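Local coordinates for protein putative peptidase M23 (Pseudomonas aeruginosa PAO1, PDB 2HSI) that binds a zinc ion and is probably a metalloendopeptidase of the M23 family, although its function has not been established, at residues F222-V234 / K248-W262. Residues are numbered along the deposited sequence; the frame is centred on the assembly and turned at random.
Sequences FISMFCHLSKIDV and KVGATGRATGPHMHW. With ZN (zinc ion), chain C.
H228 is tied to the loop that leads to H259 and H261: its ND1 donates to T252 O (2.7 Å), with the carbonyl oxygen in the ring plane. The ring receives A255 CB over one face in a CH-pi contact. The H259 ring lies roughly parallel to it (24°), slid so far that the two barely overlap.

Further hydrogen bonds fasten the corner after H228. T252 OG1 donates to L229 O (2.7 Å) and also accepts from the backbone N of K212; S230 OG reaches V249 O from above its carbonyl plane. K231 and K248 pair as antiparallel strands, K248 N donating to K231 O (2.9 Å), and K248 NZ makes a long, weak salt bridge to D233 OD2.

On the face carrying F226 and W262, the F226 ring and the five-membered ring of W262 form an offset pair with planes at 8°. M260 CE meets the F226 ring edge, and W262 NE1 donates almost straight to S224 OG (3.1 Å, 171°), itself bonded to H218.

On the opposite face C227 SG lies obliquely against H261, whose ND1 binds zinc (2.1 Å). H180, D184 and H261 are the ligands typical of M23 peptidases; here H259, first histidine of the His-x-His motif, also binds, through NE2 (2.4 Å).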
# COMPACT_ATOMS: atom_id res chain seq x y z
N PHE A 222 -4.11 0.36 -4.24
CA PHE A 222 -3.05 1.13 -3.60
C PHE A 222 -3.59 1.55 -2.24
O PHE A 222 -4.46 2.40 -2.16
CB PHE A 222 -2.72 2.36 -4.45
CG PHE A 222 -1.53 3.16 -4.00
CD1 PHE A 222 -0.45 2.57 -3.34
CD2 PHE A 222 -1.45 4.53 -4.30
CE1 PHE A 222 0.66 3.32 -2.97
CE2 PHE A 222 -0.35 5.29 -3.93
CZ PHE A 222 0.71 4.69 -3.27
N ILE A 223 -3.08 0.92 -1.19
CA ILE A 223 -3.71 1.00 0.15
C ILE A 223 -2.67 1.28 1.24
O ILE A 223 -1.62 0.62 1.29
CB ILE A 223 -4.51 -0.31 0.44
CG1 ILE A 223 -5.77 -0.40 -0.46
CG2 ILE A 223 -4.90 -0.45 1.95
CD1 ILE A 223 -6.40 -1.77 -0.57
N SER A 224 -2.96 2.25 2.11
CA SER A 224 -2.18 2.44 3.35
C SER A 224 -2.92 1.82 4.53
O SER A 224 -4.14 1.93 4.65
CB SER A 224 -1.92 3.92 3.64
OG SER A 224 -0.96 4.46 2.74
N MET A 225 -2.15 1.18 5.41
CA MET A 225 -2.69 0.67 6.66
C MET A 225 -1.86 1.25 7.80
O MET A 225 -0.63 1.40 7.67
CB MET A 225 -2.67 -0.87 6.68
CG MET A 225 -3.16 -1.53 7.98
SD MET A 225 -1.89 -1.59 9.28
CE MET A 225 -2.08 -3.29 9.84
N PHE A 226 -2.54 1.61 8.89
CA PHE A 226 -1.87 2.09 10.11
C PHE A 226 -2.43 1.36 11.30
O PHE A 226 -3.65 1.24 11.44
CB PHE A 226 -2.10 3.59 10.30
CG PHE A 226 -1.62 4.41 9.16
CD1 PHE A 226 -0.31 4.83 9.10
CD2 PHE A 226 -2.48 4.73 8.12
CE1 PHE A 226 0.14 5.57 8.03
CE2 PHE A 226 -2.03 5.47 7.03
CZ PHE A 226 -0.72 5.89 7.00
N CYS A 227 -1.56 0.87 12.18
CA CYS A 227 -2.01 0.12 13.34
C CYS A 227 -1.35 0.59 14.64
O CYS A 227 -0.47 1.45 14.62
CB CYS A 227 -1.83 -1.38 13.11
SG CYS A 227 -0.14 -1.88 12.82
N HIS A 228 -1.81 0.01 15.76
CA HIS A 228 -1.43 0.39 17.13
C HIS A 228 -1.81 1.82 17.52
O HIS A 228 -1.20 2.39 18.41
CB HIS A 228 0.07 0.16 17.42
CG HIS A 228 0.57 -1.20 17.01
ND1 HIS A 228 0.16 -2.36 17.63
CD2 HIS A 228 1.45 -1.57 16.05
CE1 HIS A 228 0.76 -3.39 17.07
NE2 HIS A 228 1.55 -2.94 16.11
N LEU A 229 -2.83 2.39 16.89
CA LEU A 229 -3.21 3.80 17.16
C LEU A 229 -3.80 3.95 18.57
O LEU A 229 -4.40 3.02 19.08
CB LEU A 229 -4.22 4.31 16.14
CG LEU A 229 -3.67 4.84 14.80
CD1 LEU A 229 -3.03 3.75 13.99
CD2 LEU A 229 -4.77 5.50 13.98
N SER A 230 -3.60 5.12 19.18
CA SER A 230 -4.27 5.43 20.44
C SER A 230 -5.70 5.94 20.18
O SER A 230 -6.60 5.75 20.99
CB SER A 230 -3.45 6.47 21.22
OG SER A 230 -3.32 7.68 20.48
N LYS A 231 -5.88 6.57 19.02
CA LYS A 231 -7.10 7.29 18.69
C LYS A 231 -7.27 7.19 17.17
O LYS A 231 -6.28 7.32 16.44
CB LYS A 231 -6.92 8.76 19.10
CG LYS A 231 -8.02 9.36 19.95
CD LYS A 231 -8.97 10.18 19.10
CE LYS A 231 -9.75 11.24 19.90
NZ LYS A 231 -8.89 12.17 20.67
N ILE A 232 -8.50 6.93 16.72
CA ILE A 232 -8.88 7.00 15.31
C ILE A 232 -9.92 8.12 15.15
O ILE A 232 -10.97 8.10 15.80
CB ILE A 232 -9.44 5.64 14.79
CG1 ILE A 232 -8.34 4.56 14.79
CG2 ILE A 232 -10.05 5.79 13.38
CD1 ILE A 232 -8.84 3.15 14.56
N ASP A 233 -9.61 9.10 14.29
CA ASP A 233 -10.40 10.34 14.15
C ASP A 233 -11.35 10.33 12.96
O ASP A 233 -12.12 11.27 12.76
CB ASP A 233 -9.46 11.56 14.03
CG ASP A 233 -8.67 11.81 15.29
OD1 ASP A 233 -9.12 11.36 16.35
OD2 ASP A 233 -7.61 12.46 15.23
N VAL A 234 -11.27 9.26 12.17
CA VAL A 234 -12.08 9.10 10.97
C VAL A 234 -13.15 8.02 11.12
O VAL A 234 -13.10 7.20 12.05
CB VAL A 234 -11.19 8.79 9.73
CG1 VAL A 234 -10.38 10.02 9.33
CG2 VAL A 234 -10.26 7.60 10.01
N LYS A 248 -4.15 9.24 16.00
CA LYS A 248 -2.98 9.54 16.82
C LYS A 248 -2.16 8.27 17.11
O LYS A 248 -2.73 7.20 17.32
CB LYS A 248 -3.42 10.20 18.15
CG LYS A 248 -3.52 11.75 18.19
CD LYS A 248 -4.38 12.38 17.10
CE LYS A 248 -4.96 13.73 17.50
NZ LYS A 248 -6.25 13.56 18.24
N VAL A 249 -0.83 8.41 17.11
CA VAL A 249 0.10 7.31 17.45
C VAL A 249 -0.17 6.72 18.85
O VAL A 249 -0.52 7.45 19.78
CB VAL A 249 1.59 7.76 17.31
CG1 VAL A 249 2.58 6.70 17.81
CG2 VAL A 249 1.92 8.10 15.87
N GLY A 250 -0.05 5.40 18.98
CA GLY A 250 -0.20 4.76 20.28
C GLY A 250 0.52 3.43 20.42
O GLY A 250 1.46 3.13 19.67
N ALA A 251 0.03 2.63 21.36
CA ALA A 251 0.65 1.35 21.72
C ALA A 251 -0.40 0.26 21.93
O ALA A 251 -0.16 -0.68 22.69
CB ALA A 251 1.48 1.52 22.99
N THR A 252 -1.54 0.39 21.26
CA THR A 252 -2.63 -0.59 21.39
C THR A 252 -2.30 -1.91 20.70
O THR A 252 -1.41 -1.97 19.85
CB THR A 252 -3.98 -0.05 20.87
OG1 THR A 252 -3.85 0.40 19.51
CG2 THR A 252 -4.49 1.09 21.76
N GLY A 253 -3.02 -2.96 21.08
CA GLY A 253 -2.74 -4.32 20.61
C GLY A 253 -1.48 -4.86 21.25
O GLY A 253 -1.17 -4.53 22.40
N ARG A 254 -0.76 -5.70 20.51
CA ARG A 254 0.48 -6.28 21.02
C ARG A 254 1.69 -5.43 20.66
O ARG A 254 2.43 -5.72 19.71
CB ARG A 254 0.64 -7.74 20.55
CG ARG A 254 -0.43 -8.67 21.11
CD ARG A 254 0.06 -10.10 21.19
NE ARG A 254 1.01 -10.30 22.29
CZ ARG A 254 1.77 -11.38 22.45
NH1 ARG A 254 1.71 -12.37 21.57
NH2 ARG A 254 2.60 -11.46 23.48
N ALA A 255 1.88 -4.36 21.43
CA ALA A 255 3.02 -3.46 21.26
C ALA A 255 3.69 -3.18 22.60
O ALA A 255 3.03 -3.16 23.64
CB ALA A 255 2.57 -2.16 20.59
N THR A 256 5.00 -2.98 22.56
CA THR A 256 5.80 -2.66 23.74
C THR A 256 6.28 -1.20 23.69
O THR A 256 7.41 -0.90 23.29
CB THR A 256 6.98 -3.67 23.95
OG1 THR A 256 7.98 -3.09 24.80
CG2 THR A 256 7.62 -4.09 22.62
N GLY A 257 5.40 -0.29 24.10
CA GLY A 257 5.63 1.15 23.96
C GLY A 257 5.05 1.65 22.64
O GLY A 257 4.53 0.84 21.85
N PRO A 258 5.14 2.97 22.39
CA PRO A 258 4.56 3.59 21.19
C PRO A 258 5.15 3.03 19.90
O PRO A 258 6.37 2.97 19.73
CB PRO A 258 4.92 5.08 21.35
CG PRO A 258 5.21 5.25 22.80
CD PRO A 258 5.83 3.96 23.23
N HIS A 259 4.26 2.60 19.00
CA HIS A 259 4.66 1.92 17.77
C HIS A 259 3.85 2.43 16.58
O HIS A 259 2.76 1.94 16.26
CB HIS A 259 4.55 0.39 17.96
CG HIS A 259 4.93 -0.42 16.75
ND1 HIS A 259 4.59 -1.75 16.63
CD2 HIS A 259 5.61 -0.10 15.63
CE1 HIS A 259 5.04 -2.21 15.47
NE2 HIS A 259 5.66 -1.23 14.85
N MET A 260 4.41 3.45 15.93
CA MET A 260 3.90 3.98 14.68
C MET A 260 4.26 3.03 13.52
O MET A 260 5.41 2.99 13.08
CB MET A 260 4.47 5.38 14.47
CG MET A 260 4.23 6.02 13.11
SD MET A 260 2.51 6.06 12.63
CE MET A 260 2.70 6.19 10.85
N HIS A 261 3.29 2.25 13.06
CA HIS A 261 3.50 1.29 11.98
C HIS A 261 2.65 1.64 10.76
O HIS A 261 1.43 1.81 10.87
CB HIS A 261 3.22 -0.15 12.44
CG HIS A 261 3.50 -1.20 11.40
ND1 HIS A 261 4.68 -1.90 11.36
CD2 HIS A 261 2.75 -1.66 10.37
CE1 HIS A 261 4.65 -2.75 10.34
NE2 HIS A 261 3.49 -2.62 9.73
N TRP A 262 3.31 1.70 9.60
CA TRP A 262 2.68 2.02 8.32
C TRP A 262 2.94 0.92 7.29
O TRP A 262 4.10 0.62 6.98
CB TRP A 262 3.20 3.37 7.82
CG TRP A 262 2.72 3.84 6.45
CD1 TRP A 262 1.51 3.60 5.86
CD2 TRP A 262 3.44 4.68 5.53
NE1 TRP A 262 1.44 4.23 4.64
CE2 TRP A 262 2.61 4.89 4.42
CE3 TRP A 262 4.72 5.26 5.55
CZ2 TRP A 262 3.01 5.66 3.32
CZ3 TRP A 262 5.12 6.02 4.45
CH2 TRP A 262 4.26 6.22 3.35
ZN ZN C . 6.35 -1.73 12.63
O HOH W 1 0.78 3.33 13.20